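Local coordinates for enoyl-[acyl-carrier-protein] reductase [FMN] (Thermotoga maritima, PDB 5GVJ) that probably catalyses the FMN-dependent reduction of enoyl groups on acyl carrier protein with NADH, a step in fatty acid synthesis, at residues P16-G21 against G38-I43; D175-A180 against L298-E303; M192-V197 against Q279-I284; S199-V204 against K288-I293. The protein carries 1 engineered substitution. All coordinates share one frame; numbering follows the deposited sequence.

Contact 1: residues P16-G21 against G38-I43; sequences PILMGG and GGLGII
The backbone oxygen I17 O accepts from L40 N at 2.9 Å. L40 O in turn takes the N-H of M19 at 3.2 Å, an almost straight bond (169° at the hydrogen). These two bonds bracket a single parallel bridge that holds the CA atoms of L18 and L40 4.7 Å apart. The bridge joins the ends of a row of eight parallel strands, which identifies it as the closure of the TIM barrel between the first strand and the second; helix 28-36 provides the crossover. L18 and L40 lie side by side and point the same way, with L18 CD2 resting 3.5 Å from L40 CB. I42 extends this apolar face, its CD1 meeting L18 CD1 at 4.1 Å. M19 packs differently: its CG sits between the backbone N and the carbonyl carbon (chi1 76°), and its SD accepts a weak hydrogen bond from I42 N at 3.4 Å. L30, A31 and V34 of helix 28-36 also touch the M19 side chain. G21, an FMN-binding residue, brings its CA within 3.7 Å of I42 CG2, where a side chain on G21 would collide.

Contact 2: residues D175-A180 against L298-E303; sequences DGRGMA and LKEFKE
Two carboxylates are pressed together where these helices meet: D175 OD1 lies 3.7 Å from E300 OE2, their planes turned 67° apart. R161 of the second subunit forms salt bridges with both, through D175 OD2 and E300 OE2, and N157 of that subunit also bonds to D175 OD2. Within the contact, R177 N donates to the anti lone pair of E300 OE2 at 2.8 Å. The other acid is the N-cap of the same helix, D175 OD1 accepting from G178 N at 2.9 Å. With N-H groups of the first turn and a guanidinium around them, both acids are likely to stay negatively charged despite their closeness.

The helices concerned are 176-185, which follows barrel strand 167-170, and the C-terminal helix 290-309, neighbours in the outer layer of the TIM barrel. Their short axes approach to 7.4 Å at a signed angle of -53°. G176 permits this, its CA standing 4.2 Å from that of F301; a CB on G176 would strike F301 N and E300 CB.

F301 fills the apolar half. M179 has its CG anti to the backbone N (chi1 -180°). The M179 and F301 side chains cross at about a right angle, and M179 CE sits over one ring face, 3.6 Å from the centroid, as a CH-pi contact. The sulfur stands obliquely to the ring, making this a Met-aromatic pair as well. A180 CB touches F301 CD1 at 3.9 Å, and F183 meets the F301 ring edge-to-face.

Contact 3: residues M192-V197 against Q279-I284; sequences MGTRFV and QSAGLI. With NA (sodium ion), chain C.
T194 and S280, both FMN-binding residues, meet between the short helix 193-197, which follows the last strand of the TIM barrel, and the 3-10 segment 279-283; the chain is modelled without the flavin. The direct contacts are van der Waals. T194 CB approaches S280 OG at 3.7 Å. In I284 the near-anti chi2 (161°) carries CD1 to within 3.7 Å of both T194 CG2 and R195 CA. Its CG2 lies over one face of the R195 guanidinium, 3.6 Å above the plane and displaced toward the rim. The guanidinium is fixed from elsewhere, NH2 donating to E286 O and A198 O. An alanine at I284 would probably open a gap beside T194 CG2 and leave that guanidinium face without its methyl cover.

Polar contact is indirect: one water accepts from R195 N at 2.9 Å and also hydrogen-bonds with S280 OG, linking helix to 3-10 turn. T194 OG1 is bonded to G278 N.

Metal coordination anchors the 3-10 side. The backbone oxygens of I212, V213 and A215 complete a sodium site in which a water lies 2.5 Å from the ion, and A281 O and I284 O each bind it at 2.3 Å.

Contact 4: residues S199-V204 against K288-I293; sequences SVESDV and KPVKQI
S199, V290 and E201 carry this contact, and S199 sets it from the backbone. S199 CA lies 3.1 Å from K288 O in a CA-H...O contact, and the same oxygen accepts the N-H of V200 at 2.9 Å from well above the carbonyl plane (52° out of it). From the S199 side chain, CB touches I293 CD1 at 3.8 Å, and OG, hydrogen-bonded to F196 O, lies 3.7 Å from V290 CG2.

S199 also begins a type I beta turn that runs to S202, in the loop between helices 193-197 and 206-214 of the TIM barrel. The turn brings E201 to the start of the C-terminal helix 290-309. P289 holds the N-cap position there, and proline has no polar side-chain atom with which to cap, whereas E201 reaches in from the loop.

A bend at chi2 (79°) turns E201 CD back toward the helix start, where OE1 accepts from V290 N at 2.9 Å, on the syn side but tilted out of the carboxylate plane, and nearly straight (168° at the hydrogen). OE1 also lies 3.4 Å from V290 CG2. The other oxygen, OE2, accepts from a water at 2.8 Å, and that water takes the N-H of K291. An alanine in place of E201 would probably leave V290 N without its acceptor and the bridging water without its carboxylate anchor. V200 CG2 packs alongside, over the bond joining K288 to P289.

Overall arrangement
All four contacts belong to one TIM barrel. Contact 1 closes its strand ring, and the others fasten the segments that follow its last strands. Contacts 1 and 3 have centres about 14 Å apart and meet through L18 O and M192 N (2.9 Å, a probable hydrogen bond); they hold FMN-binding G21 and G193, T194 and S280 respectively. Contact 4 continues from contact 3, where R195 O lies 3.6 Å from I293 CD1. Contact 2, centred about 17 Å from contact 1, touches it through I17 CD1 and L298 CD1 (3.6 Å). Contacts 2 and 4 share helix 290-309, while contacts 2 and 3 both reach the second subunit.

Contact 1: residues P16-G21 against G38-I43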
loop_
_atom_site.group_PDB
_atom_site.type_symbol
_atom_site.label_atom_id
_atom_site.label_comp_id
_atom_site.label_asym_id
_atom_site.label_seq_id
_atom_site.Cartn_x
_atom_site.Cartn_y
_atom_site.Cartn_z
ATOM N N PRO A 16 9.021 5.082 -17.960
ATOM C CA PRO A 16 7.931 4.175 -17.551
ATOM C C PRO A 16 6.959 4.844 -16.582
ATOM O O PRO A 16 6.723 4.367 -15.470
ATOM C CB PRO A 16 8.707 3.025 -16.894
ATOM C CG PRO A 16 9.858 3.777 -16.199
ATOM C CD PRO A 16 10.257 4.850 -17.196
ATOM N N ILE A 17 6.405 5.979 -17.005
ATOM C CA ILE A 17 5.627 6.864 -16.148
ATOM C C ILE A 17 4.371 7.282 -16.902
ATOM O O ILE A 17 4.468 7.837 -18.001
ATOM C CB ILE A 17 6.453 8.093 -15.727
ATOM C CG1 ILE A 17 7.680 7.643 -14.914
ATOM C CG2 ILE A 17 5.602 9.070 -14.929
ATOM C CD1 ILE A 17 8.653 8.791 -14.569
ATOM N N LEU A 18 3.196 6.988 -16.334
ATOM C CA LEU A 18 1.923 7.424 -16.897
ATOM C C LEU A 18 1.275 8.450 -15.977
ATOM O O LEU A 18 1.456 8.404 -14.761
ATOM C CB LEU A 18 0.927 6.263 -17.091
ATOM C CG LEU A 18 1.274 4.867 -17.608
ATOM C CD1 LEU A 18 -0.011 4.124 -18.029
ATOM C CD2 LEU A 18 2.314 4.848 -18.695
ATOM N N MET A 19 0.533 9.392 -16.566
ATOM C CA MET A 19 -0.370 10.238 -15.798
ATOM C C MET A 19 -1.707 9.513 -15.642
ATOM O O MET A 19 -1.919 8.437 -16.198
ATOM C CB MET A 19 -0.552 11.616 -16.469
ATOM C CG MET A 19 -1.457 11.614 -17.677
ATOM S SD MET A 19 -1.692 13.257 -18.435
ATOM C CE MET A 19 -3.331 13.667 -17.851
ATOM N N GLY A 20 -2.621 10.111 -14.881
ATOM C CA GLY A 20 -3.882 9.444 -14.591
ATOM C C GLY A 20 -4.935 9.412 -15.688
ATOM O O GLY A 20 -5.527 8.361 -15.962
ATOM N N GLY A 21 -5.205 10.550 -16.314
ATOM C CA GLY A 21 -6.288 10.593 -17.292
ATOM C C GLY A 21 -7.672 10.521 -16.676
ATOM O O GLY A 21 -8.557 9.836 -17.208
ATOM N N GLY A 38 8.254 12.665 -22.326
ATOM C CA GLY A 38 8.752 11.303 -22.409
ATOM C C GLY A 38 7.961 10.243 -21.660
ATOM O O GLY A 38 8.322 9.062 -21.735
ATOM N N GLY A 39 6.915 10.625 -20.939
ATOM C CA GLY A 39 6.013 9.687 -20.302
ATOM C C GLY A 39 4.823 9.417 -21.194
ATOM O O GLY A 39 4.855 9.660 -22.402
ATOM N N LEU A 40 3.748 8.904 -20.598
ATOM C CA LEU A 40 2.520 8.687 -21.361
ATOM C C LEU A 40 1.447 9.636 -20.847
ATOM O O LEU A 40 0.859 9.403 -19.792
ATOM C CB LEU A 40 2.038 7.239 -21.281
ATOM C CG LEU A 40 0.929 6.963 -22.304
ATOM C CD1 LEU A 40 1.537 6.659 -23.680
ATOM C CD2 LEU A 40 -0.007 5.823 -21.846
ATOM N N GLY A 41 1.188 10.704 -21.597
ATOM C CA GLY A 41 0.027 11.519 -21.317
ATOM C C GLY A 41 -1.238 10.773 -21.686
ATOM O O GLY A 41 -1.255 9.930 -22.583
ATOM N N ILE A 42 -2.314 11.061 -20.968
ATOM C CA ILE A 42 -3.550 10.316 -21.163
ATOM C C ILE A 42 -4.708 11.294 -21.128
ATOM O O ILE A 42 -4.849 12.060 -20.171
ATOM C CB ILE A 42 -3.747 9.207 -20.114
ATOM C CG1 ILE A 42 -2.720 8.097 -20.334
ATOM C CG2 ILE A 42 -5.161 8.654 -20.213
ATOM C CD1 ILE A 42 -2.706 7.021 -19.218
ATOM N N ILE A 43 -5.506 11.299 -22.192
ATOM C CA ILE A 43 -6.713 12.113 -22.263
ATOM C C ILE A 43 -7.826 11.374 -21.528
ATOM O O ILE A 43 -8.135 10.223 -21.851
ATOM C CB ILE A 43 -7.110 12.376 -23.726
ATOM C CG1 ILE A 43 -6.054 13.233 -24.424
ATOM C CG2 ILE A 43 -8.488 13.025 -23.792
ATOM C CD1 ILE A 43 -6.243 13.308 -25.951
#

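Contact 2: residues D175-A180 against L298-E303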
loop_
_atom_site.group_PDB
_atom_site.type_symbol
_atom_site.label_atom_id
_atom_site.label_comp_id
_atom_site.label_asym_id
_atom_site.label_seq_id
_atom_site.Cartn_x
_atom_site.Cartn_y
_atom_site.Cartn_z
ATOM N N ASP A 175 6.607 9.728 -6.216
ATOM C CA ASP A 175 8.027 10.063 -6.183
ATOM C C ASP A 175 8.851 8.846 -6.600
ATOM O O ASP A 175 8.318 7.757 -6.847
ATOM C CB ASP A 175 8.443 10.587 -4.803
ATOM C CG ASP A 175 8.083 9.634 -3.679
ATOM O OD1 ASP A 175 8.028 8.406 -3.927
ATOM O OD2 ASP A 175 7.859 10.118 -2.552
ATOM N N GLY A 176 10.174 9.046 -6.660
ATOM C CA GLY A 176 11.061 7.998 -7.136
ATOM C C GLY A 176 11.149 6.817 -6.189
ATOM O O GLY A 176 11.312 5.673 -6.633
ATOM N N ARG A 177 11.061 7.071 -4.881
ATOM C CA ARG A 177 10.942 5.979 -3.910
ATOM C C ARG A 177 9.782 5.064 -4.255
ATOM O O ARG A 177 9.917 3.836 -4.255
ATOM C CB ARG A 177 10.726 6.546 -2.508
ATOM C CG ARG A 177 11.969 6.778 -1.735
ATOM C CD ARG A 177 11.610 7.037 -0.298
ATOM N NE ARG A 177 12.592 7.902 0.339
ATOM C CZ ARG A 177 12.672 8.092 1.649
ATOM N NH1 ARG A 177 11.822 7.476 2.465
ATOM N NH2 ARG A 177 13.603 8.896 2.139
ATOM N N GLY A 178 8.617 5.651 -4.519
ATOM C CA GLY A 178 7.456 4.850 -4.853
ATOM C C GLY A 178 7.638 4.078 -6.146
ATOM O O GLY A 178 7.159 2.948 -6.278
ATOM N N MET A 179 8.336 4.675 -7.116
ATOM C CA MET A 179 8.618 3.961 -8.352
ATOM C C MET A 179 9.460 2.726 -8.071
ATOM O O MET A 179 9.181 1.641 -8.591
ATOM C CB MET A 179 9.319 4.877 -9.357
ATOM C CG MET A 179 9.630 4.192 -10.671
ATOM S SD MET A 179 10.251 5.326 -11.955
ATOM C CE MET A 179 11.424 4.263 -12.778
ATOM N N ALA A 180 10.489 2.872 -7.230
ATOM C CA ALA A 180 11.333 1.725 -6.909
ATOM C C ALA A 180 10.552 0.679 -6.126
ATOM O O ALA A 180 10.649 -0.519 -6.414
ATOM C CB ALA A 180 12.572 2.175 -6.132
ATOM N N LEU A 298 13.119 10.084 -11.654
ATOM C CA LEU A 298 14.187 9.240 -12.173
ATOM C C LEU A 298 15.420 9.307 -11.285
ATOM O O LEU A 298 16.077 8.287 -11.033
ATOM C CB LEU A 298 14.517 9.665 -13.607
ATOM C CG LEU A 298 13.723 9.035 -14.762
ATOM C CD1 LEU A 298 12.294 8.715 -14.395
ATOM C CD2 LEU A 298 13.748 9.929 -16.006
ATOM N N LYS A 299 15.751 10.500 -10.799
ATOM C CA LYS A 299 16.926 10.652 -9.951
ATOM C C LYS A 299 16.748 9.889 -8.649
ATOM O O LYS A 299 17.638 9.152 -8.218
ATOM C CB LYS A 299 17.178 12.139 -9.674
ATOM C CG LYS A 299 18.404 12.422 -8.827
ATOM C CD LYS A 299 18.706 13.926 -8.811
ATOM C CE LYS A 299 19.917 14.267 -7.951
ATOM N NZ LYS A 299 19.666 13.964 -6.509
ATOM N N GLU A 300 15.591 10.051 -8.012
ATOM C CA GLU A 300 15.349 9.393 -6.741
ATOM C C GLU A 300 15.191 7.888 -6.914
ATOM O O GLU A 300 15.609 7.123 -6.039
ATOM C CB GLU A 300 14.109 10.000 -6.081
ATOM C CG GLU A 300 13.790 9.415 -4.708
ATOM C CD GLU A 300 12.679 10.175 -3.999
ATOM O OE1 GLU A 300 12.971 11.222 -3.385
ATOM O OE2 GLU A 300 11.513 9.731 -4.064
ATOM N N PHE A 301 14.602 7.447 -8.032
ATOM C CA PHE A 301 14.518 6.015 -8.310
ATOM C C PHE A 301 15.910 5.394 -8.311
ATOM O O PHE A 301 16.156 4.384 -7.640
ATOM C CB PHE A 301 13.815 5.783 -9.650
ATOM C CG PHE A 301 13.913 4.364 -10.148
ATOM C CD1 PHE A 301 12.983 3.412 -9.760
ATOM C CD2 PHE A 301 14.943 3.979 -10.996
ATOM C CE1 PHE A 301 13.071 2.100 -10.222
ATOM C CE2 PHE A 301 15.038 2.681 -11.450
ATOM C CZ PHE A 301 14.107 1.739 -11.055
ATOM N N LYS A 302 16.848 6.028 -9.019
ATOM C CA LYS A 302 18.212 5.514 -9.109
ATOM C C LYS A 302 18.918 5.561 -7.760
ATOM O O LYS A 302 19.615 4.609 -7.392
ATOM C CB LYS A 302 18.995 6.301 -10.163
ATOM C CG LYS A 302 18.432 6.128 -11.576
ATOM C CD LYS A 302 18.807 7.288 -12.510
ATOM C CE LYS A 302 18.055 7.199 -13.827
ATOM N NZ LYS A 302 18.480 8.260 -14.805
ATOM N N GLU A 303 18.751 6.656 -7.007
ATOM C CA GLU A 303 19.336 6.722 -5.667
ATOM C C GLU A 303 18.753 5.655 -4.752
ATOM O O GLU A 303 19.456 5.112 -3.892
ATOM C CB GLU A 303 19.113 8.107 -5.048
ATOM C CG GLU A 303 19.727 9.233 -5.864
ATOM C CD GLU A 303 19.395 10.614 -5.330
ATOM O OE1 GLU A 303 20.177 11.545 -5.606
ATOM O OE2 GLU A 303 18.356 10.772 -4.652
#

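Contact 3: residues M192-V197 against Q279-I284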
loop_
_atom_site.group_PDB
_atom_site.type_symbol
_atom_site.label_atom_id
_atom_site.label_comp_id
_atom_site.label_asym_id
_atom_site.label_seq_id
_atom_site.Cartn_x
_atom_site.Cartn_y
_atom_site.Cartn_z
ATOM N N MET A 192 0.767 7.989 -11.936
ATOM C CA MET A 192 0.795 8.923 -10.802
ATOM C C MET A 192 -0.226 10.028 -11.034
ATOM O O MET A 192 0.154 11.157 -11.364
ATOM C CB MET A 192 2.196 9.519 -10.610
ATOM C CG MET A 192 3.338 8.537 -10.478
ATOM S SD MET A 192 4.796 9.485 -9.980
ATOM C CE MET A 192 6.088 8.265 -10.126
ATOM N N GLY A 193 -1.502 9.720 -10.832
ATOM C CA GLY A 193 -2.535 10.690 -11.154
ATOM C C GLY A 193 -2.428 11.994 -10.382
ATOM O O GLY A 193 -2.339 13.075 -10.982
ATOM N N THR A 194 -2.406 11.903 -9.050
ATOM C CA THR A 194 -2.418 13.118 -8.240
ATOM C C THR A 194 -1.145 13.935 -8.450
ATOM O O THR A 194 -1.205 15.169 -8.545
ATOM C CB THR A 194 -2.628 12.765 -6.761
ATOM O OG1 THR A 194 -3.923 12.163 -6.597
ATOM C CG2 THR A 194 -2.552 14.010 -5.883
ATOM N N ARG A 195 0.006 13.267 -8.595
ATOM C CA ARG A 195 1.262 13.987 -8.791
ATOM C C ARG A 195 1.226 14.859 -10.048
ATOM O O ARG A 195 1.729 15.992 -10.043
ATOM C CB ARG A 195 2.429 12.997 -8.853
ATOM C CG ARG A 195 3.789 13.624 -9.179
ATOM C CD ARG A 195 4.310 14.526 -8.042
ATOM N NE ARG A 195 3.919 15.929 -8.197
ATOM C CZ ARG A 195 4.385 16.932 -7.447
ATOM N NH1 ARG A 195 5.248 16.696 -6.449
ATOM N NH2 ARG A 195 3.971 18.178 -7.685
ATOM N N PHE A 196 0.641 14.359 -11.142
ATOM C CA PHE A 196 0.627 15.182 -12.351
ATOM C C PHE A 196 -0.529 16.180 -12.388
ATOM O O PHE A 196 -0.424 17.193 -13.091
ATOM C CB PHE A 196 0.617 14.296 -13.603
ATOM C CG PHE A 196 1.962 13.684 -13.908
ATOM C CD1 PHE A 196 3.010 14.474 -14.356
ATOM C CD2 PHE A 196 2.191 12.325 -13.706
ATOM C CE1 PHE A 196 4.259 13.925 -14.631
ATOM C CE2 PHE A 196 3.446 11.759 -13.964
ATOM C CZ PHE A 196 4.478 12.554 -14.425
ATOM N N VAL A 197 -1.636 15.919 -11.687
ATOM C CA VAL A 197 -2.635 16.970 -11.481
ATOM C C VAL A 197 -2.005 18.154 -10.760
ATOM O O VAL A 197 -2.318 19.322 -11.045
ATOM C CB VAL A 197 -3.846 16.429 -10.701
ATOM C CG1 VAL A 197 -4.711 17.582 -10.197
ATOM C CG2 VAL A 197 -4.662 15.477 -11.569
ATOM N N GLN A 279 -4.265 9.319 -1.515
ATOM C CA GLN A 279 -3.480 9.537 -0.311
ATOM C C GLN A 279 -2.101 10.080 -0.634
ATOM O O GLN A 279 -1.473 10.701 0.231
ATOM C CB GLN A 279 -3.371 8.225 0.497
ATOM C CG GLN A 279 -4.708 7.769 1.081
ATOM C CD GLN A 279 -4.576 6.535 1.963
ATOM O OE1 GLN A 279 -3.494 5.965 2.088
ATOM N NE2 GLN A 279 -5.682 6.121 2.582
ATOM N N SER A 280 -1.623 9.892 -1.868
ATOM C CA SER A 280 -0.325 10.459 -2.211
ATOM C C SER A 280 -0.317 11.983 -2.184
ATOM O O SER A 280 0.761 12.569 -2.296
ATOM C CB SER A 280 0.140 9.980 -3.590
ATOM O OG SER A 280 -0.635 10.572 -4.605
ATOM N N ALA A 281 -1.470 12.644 -2.031
ATOM C CA ALA A 281 -1.432 14.098 -1.853
ATOM C C ALA A 281 -0.597 14.483 -0.636
ATOM O O ALA A 281 0.071 15.521 -0.646
ATOM C CB ALA A 281 -2.850 14.670 -1.736
ATOM N N GLY A 282 -0.569 13.638 0.396
ATOM C CA GLY A 282 0.254 13.937 1.557
ATOM C C GLY A 282 1.744 13.890 1.296
ATOM O O GLY A 282 2.523 14.346 2.138
ATOM N N LEU A 283 2.154 13.348 0.154
ATOM C CA LEU A 283 3.546 13.329 -0.257
ATOM C C LEU A 283 3.892 14.499 -1.166
ATOM O O LEU A 283 5.049 14.639 -1.575
ATOM C CB LEU A 283 3.853 12.019 -0.985
ATOM C CG LEU A 283 3.580 10.741 -0.209
ATOM C CD1 LEU A 283 3.693 9.533 -1.142
ATOM C CD2 LEU A 283 4.558 10.661 0.955
ATOM N N ILE A 284 2.911 15.324 -1.509
ATOM C CA ILE A 284 3.084 16.400 -2.476
ATOM C C ILE A 284 3.045 17.721 -1.718
ATOM O O ILE A 284 2.034 18.062 -1.088
ATOM C CB ILE A 284 2.011 16.337 -3.567
ATOM C CG1 ILE A 284 2.222 15.079 -4.425
ATOM C CG2 ILE A 284 2.030 17.603 -4.429
ATOM C CD1 ILE A 284 0.995 14.679 -5.213
HETATM NA NA NA C . 0.119 17.709 0.194
HETATM O O HOH W 1 0.410 10.590 -7.587
HETATM O O HOH W 2 1.783 17.476 2.042
#

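Contact 4: residues S199-V204 against K288-I293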
loop_
_atom_site.group_PDB
_atom_site.type_symbol
_atom_site.label_atom_id
_atom_site.label_comp_id
_atom_site.label_asym_id
_atom_site.label_seq_id
_atom_site.Cartn_x
_atom_site.Cartn_y
_atom_site.Cartn_z
ATOM N N SER A 199 0.633 19.842 -11.080
ATOM C CA SER A 199 1.742 20.301 -11.904
ATOM C C SER A 199 1.418 21.654 -12.526
ATOM O O SER A 199 0.255 22.055 -12.625
ATOM C CB SER A 199 2.071 19.306 -13.016
ATOM O OG SER A 199 1.054 19.334 -14.005
ATOM N N VAL A 200 2.472 22.343 -12.973
ATOM C CA VAL A 200 2.275 23.666 -13.575
ATOM C C VAL A 200 1.409 23.556 -14.825
ATOM O O VAL A 200 0.527 24.391 -15.065
ATOM C CB VAL A 200 3.632 24.334 -13.883
ATOM C CG1 VAL A 200 3.426 25.684 -14.594
ATOM C CG2 VAL A 200 4.426 24.554 -12.615
ATOM N N GLU A 201 1.617 22.499 -15.617
ATOM C CA GLU A 201 0.906 22.332 -16.878
ATOM C C GLU A 201 -0.474 21.720 -16.704
ATOM O O GLU A 201 -1.218 21.614 -17.688
ATOM C CB GLU A 201 1.740 21.472 -17.837
ATOM C CG GLU A 201 3.044 22.141 -18.317
ATOM C CD GLU A 201 4.177 22.084 -17.294
ATOM O OE1 GLU A 201 4.016 21.407 -16.246
ATOM O OE2 GLU A 201 5.236 22.713 -17.537
ATOM N N SER A 202 -0.830 21.296 -15.495
ATOM C CA SER A 202 -2.191 20.841 -15.247
ATOM C C SER A 202 -3.142 22.025 -15.263
ATOM O O SER A 202 -2.809 23.099 -14.762
ATOM C CB SER A 202 -2.274 20.115 -13.904
ATOM O OG SER A 202 -3.605 20.096 -13.408
ATOM N N ASP A 203 -4.320 21.838 -15.859
ATOM C CA ASP A 203 -5.302 22.908 -15.981
ATOM C C ASP A 203 -6.447 22.786 -14.979
ATOM O O ASP A 203 -7.478 23.443 -15.143
ATOM C CB ASP A 203 -5.845 22.987 -17.410
ATOM C CG ASP A 203 -4.943 23.799 -18.325
ATOM O OD1 ASP A 203 -4.035 24.479 -17.810
ATOM O OD2 ASP A 203 -5.153 23.781 -19.557
ATOM N N VAL A 204 -6.276 21.995 -13.920
ATOM C CA VAL A 204 -7.255 22.019 -12.847
ATOM C C VAL A 204 -7.200 23.378 -12.153
ATOM O O VAL A 204 -6.180 24.077 -12.183
ATOM C CB VAL A 204 -7.013 20.857 -11.860
ATOM C CG1 VAL A 204 -6.859 19.552 -12.620
ATOM C CG2 VAL A 204 -5.774 21.103 -11.021
ATOM N N LYS A 288 4.905 21.381 -9.246
ATOM C CA LYS A 288 6.121 21.364 -10.036
ATOM C C LYS A 288 5.813 21.334 -11.530
ATOM O O LYS A 288 4.762 20.840 -11.949
ATOM C CB LYS A 288 6.991 20.141 -9.723
ATOM C CG LYS A 288 7.547 20.029 -8.315
ATOM C CD LYS A 288 8.349 18.718 -8.253
ATOM C CE LYS A 288 8.786 18.350 -6.851
ATOM N NZ LYS A 288 9.577 17.085 -6.885
ATOM N N PRO A 289 6.727 21.824 -12.359
ATOM C CA PRO A 289 6.638 21.543 -13.793
ATOM C C PRO A 289 6.685 20.048 -14.047
ATOM O O PRO A 289 7.366 19.298 -13.344
ATOM C CB PRO A 289 7.880 22.235 -14.368
ATOM C CG PRO A 289 8.229 23.285 -13.368
ATOM C CD PRO A 289 7.899 22.657 -12.037
ATOM N N VAL A 290 5.949 19.628 -15.077
ATOM C CA VAL A 290 5.954 18.233 -15.511
ATOM C C VAL A 290 7.375 17.749 -15.761
ATOM O O VAL A 290 7.752 16.649 -15.343
ATOM C CB VAL A 290 5.057 18.072 -16.755
ATOM C CG1 VAL A 290 5.400 16.792 -17.533
ATOM C CG2 VAL A 290 3.592 18.062 -16.326
ATOM N N LYS A 291 8.197 18.574 -16.413
ATOM C CA LYS A 291 9.573 18.170 -16.702
ATOM C C LYS A 291 10.351 17.888 -15.422
ATOM O O LYS A 291 11.086 16.893 -15.337
ATOM C CB LYS A 291 10.280 19.253 -17.521
ATOM C CG LYS A 291 11.281 18.701 -18.530
ATOM C CD LYS A 291 10.580 18.326 -19.845
ATOM C CE LYS A 291 11.333 17.225 -20.598
ATOM N NZ LYS A 291 11.377 15.915 -19.815
ATOM N N GLN A 292 10.210 18.757 -14.419
ATOM C CA GLN A 292 10.915 18.548 -13.160
ATOM C C GLN A 292 10.404 17.307 -12.439
ATOM O O GLN A 292 11.196 16.544 -11.870
ATOM C CB GLN A 292 10.752 19.773 -12.264
ATOM C CG GLN A 292 11.678 19.767 -11.057
ATOM C CD GLN A 292 13.147 19.790 -11.477
ATOM O OE1 GLN A 292 13.941 18.955 -11.044
ATOM N NE2 GLN A 292 13.505 20.733 -12.344
ATOM N N ILE A 293 9.082 17.108 -12.426
ATOM C CA ILE A 293 8.511 15.907 -11.805
ATOM C C ILE A 293 9.196 14.655 -12.338
ATOM O O ILE A 293 9.637 13.790 -11.571
ATOM C CB ILE A 293 6.993 15.842 -12.041
ATOM C CG1 ILE A 293 6.283 16.970 -11.289
ATOM C CG2 ILE A 293 6.435 14.446 -11.647
ATOM C CD1 ILE A 293 4.779 17.094 -11.639
HETATM O O HOH W 3 7.392 20.962 -17.890
#